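Local coordinates for protein transketolase (Campylobacter jejuni, PDB 3L84) that belongs to the transketolase family of thiamine diphosphate-binding enzymes, each chain combining a thiamine diphosphate-binding domain, a pyrimidine-binding domain and a C-terminal domain, at residues G108-A112 / N399-R403. Numbering follows the deposited sequence.
Sequences GVEIA and NAFAR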
loop_
_atom_site.group_PDB
_atom_site.type_symbol
_atom_site.label_atom_id
_atom_site.label_comp_id
_atom_site.label_asym_id
_atom_site.label_seq_id
_atom_site.Cartn_x
_atom_site.Cartn_y
_atom_site.Cartn_z
ATOM N N GLY A 108 -24.422 -4.050 -14.607
ATOM C CA GLY A 108 -24.171 -2.722 -15.079
ATOM C C GLY A 108 -22.990 -2.045 -14.415
ATOM O O GLY A 108 -22.468 -1.090 -14.937
ATOM N N VAL A 109 -22.558 -2.512 -13.236
ATOM C CA VAL A 109 -21.409 -1.939 -12.556
ATOM C C VAL A 109 -20.143 -2.538 -13.174
ATOM O O VAL A 109 -19.921 -3.755 -13.144
ATOM C CB VAL A 109 -21.457 -2.223 -11.061
ATOM C CG1 VAL A 109 -20.129 -1.845 -10.418
ATOM C CG2 VAL A 109 -22.627 -1.469 -10.399
ATOM N N GLU A 110 -19.286 -1.703 -13.731
ATOM C CA GLU A 110 -18.147 -2.211 -14.469
ATOM C C GLU A 110 -17.074 -2.808 -13.583
ATOM O O GLU A 110 -16.411 -3.777 -13.963
ATOM C CB GLU A 110 -17.540 -1.109 -15.351
ATOM C CG GLU A 110 -18.439 -0.699 -16.541
ATOM C CD GLU A 110 -18.605 -1.756 -17.606
ATOM O OE1 GLU A 110 -17.835 -2.743 -17.602
ATOM O OE2 GLU A 110 -19.506 -1.560 -18.448
ATOM N N ILE A 111 -16.863 -2.190 -12.447
ATOM C CA ILE A 111 -15.777 -2.571 -11.545
ATOM C C ILE A 111 -16.124 -2.027 -10.187
ATOM O O ILE A 111 -16.798 -1.006 -10.084
ATOM C CB ILE A 111 -14.416 -2.080 -12.107
ATOM C CG1 ILE A 111 -13.222 -2.683 -11.347
ATOM C CG2 ILE A 111 -14.309 -0.568 -12.070
ATOM C CD1 ILE A 111 -11.968 -2.799 -12.203
ATOM N N ALA A 112 -15.762 -2.734 -9.128
ATOM C CA ALA A 112 -15.995 -2.258 -7.793
ATOM C C ALA A 112 -15.119 -1.087 -7.498
ATOM O O ALA A 112 -13.924 -1.135 -7.797
ATOM C CB ALA A 112 -15.742 -3.395 -6.748
ATOM N N ASN A 399 -6.689 -5.358 -12.703
ATOM C CA ASN A 399 -8.067 -5.642 -12.277
ATOM C C ASN A 399 -9.040 -5.337 -13.411
ATOM O O ASN A 399 -9.992 -6.082 -13.643
ATOM C CB ASN A 399 -8.438 -4.836 -11.039
ATOM C CG ASN A 399 -7.819 -5.326 -9.771
ATOM O OD1 ASN A 399 -7.297 -6.430 -9.685
ATOM N ND2 ASN A 399 -7.888 -4.478 -8.736
ATOM N N ALA A 400 -8.795 -4.251 -14.137
ATOM C CA ALA A 400 -9.610 -3.906 -15.274
ATOM C C ALA A 400 -9.381 -4.836 -16.468
ATOM O O ALA A 400 -10.357 -5.201 -17.124
ATOM C CB ALA A 400 -9.369 -2.417 -15.664
ATOM N N PHE A 401 -8.148 -5.226 -16.753
ATOM C CA PHE A 401 -7.913 -6.243 -17.775
ATOM C C PHE A 401 -8.748 -7.470 -17.471
ATOM O O PHE A 401 -9.309 -8.090 -18.378
ATOM C CB PHE A 401 -6.433 -6.655 -17.898
ATOM C CG PHE A 401 -5.599 -5.820 -18.843
ATOM C CD1 PHE A 401 -5.050 -4.620 -18.469
ATOM C CD2 PHE A 401 -5.380 -6.278 -20.143
ATOM C CE1 PHE A 401 -4.283 -3.880 -19.357
ATOM C CE2 PHE A 401 -4.606 -5.539 -21.039
ATOM C CZ PHE A 401 -4.050 -4.355 -20.641
ATOM N N ALA A 402 -8.790 -7.900 -16.219
ATOM C CA ALA A 402 -9.547 -9.084 -15.838
ATOM C C ALA A 402 -11.062 -8.927 -16.008
ATOM O O ALA A 402 -11.767 -9.924 -16.195
ATOM C CB ALA A 402 -9.202 -9.460 -14.380
ATOM N N ARG A 403 -11.553 -7.693 -15.931
ATOM C CA ARG A 403 -12.960 -7.395 -16.133
ATOM C C ARG A 403 -13.296 -7.104 -17.572
ATOM O O ARG A 403 -14.494 -7.090 -17.905
ATOM C CB ARG A 403 -13.402 -6.206 -15.248
ATOM C CG ARG A 403 -13.494 -6.546 -13.772
ATOM C CD ARG A 403 -14.705 -7.389 -13.477
ATOM N NE ARG A 403 -15.957 -6.660 -13.705
ATOM C CZ ARG A 403 -17.155 -7.189 -13.922
ATOM N NH1 ARG A 403 -17.334 -8.501 -14.026
ATOM N NH2 ARG A 403 -18.192 -6.372 -14.049
HETATM O O HOH W 1 -21.201 -6.134 -13.262
HETATM O O HOH W 2 -15.368 -4.568 -18.869
#
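An arginine reaching from a helix to the backbone of a loop joins two domains of the transketolase chain here: residues 108-112, in the loop before helix 118-137, belong to the thiamine diphosphate-binding domain, and residues 399-403, near the end of helix 391-404, to the pyrimidine-binding domain. The principle illustrated is that a loop without regular structure leaves carbonyl groups unused by any helix or sheet, and a guanidinium can collect them. Glu-110 O accepts two hydrogen bonds from the same side chain, from Arg-403 NE at 2.9 Å and from Arg-403 NH2 at 3.1 Å, both donors meeting it near the guanidinium plane. NH2 also makes a weak bond to the preceding carbonyl, Val-109 O, at 3.3 Å, and water 1 links the same two atoms, lying 2.7 Å from Val-109 O and, through a weaker bond, 3.1 Å from Arg-403 NH2. The carboxylate of Glu-110 takes no direct part in binding this arginine; it forms a salt bridge with Arg-58 instead.

Beside the polar group runs an apolar contact. The extended side chain of Ile-111 brings CD1 against the helix, 4.3 Å from Ala-400 CB, 4.2 Å from Asn-399 CB and 4.3 Å from Arg-403 CG, so the aliphatic part of the arginine shares in the packing.

Two further helices lie against this contact: helix 418-431 meets Ile-111 through Met-431 and receives a hydrogen bond from Asn-399 at Ala-424 O, while helix 118-137 touches Ile-111 through Asn-122 and Ala-400 through Phe-126. Farther along, Phe-401 and Ala-402 rest on Pro-409 of strand 408-414.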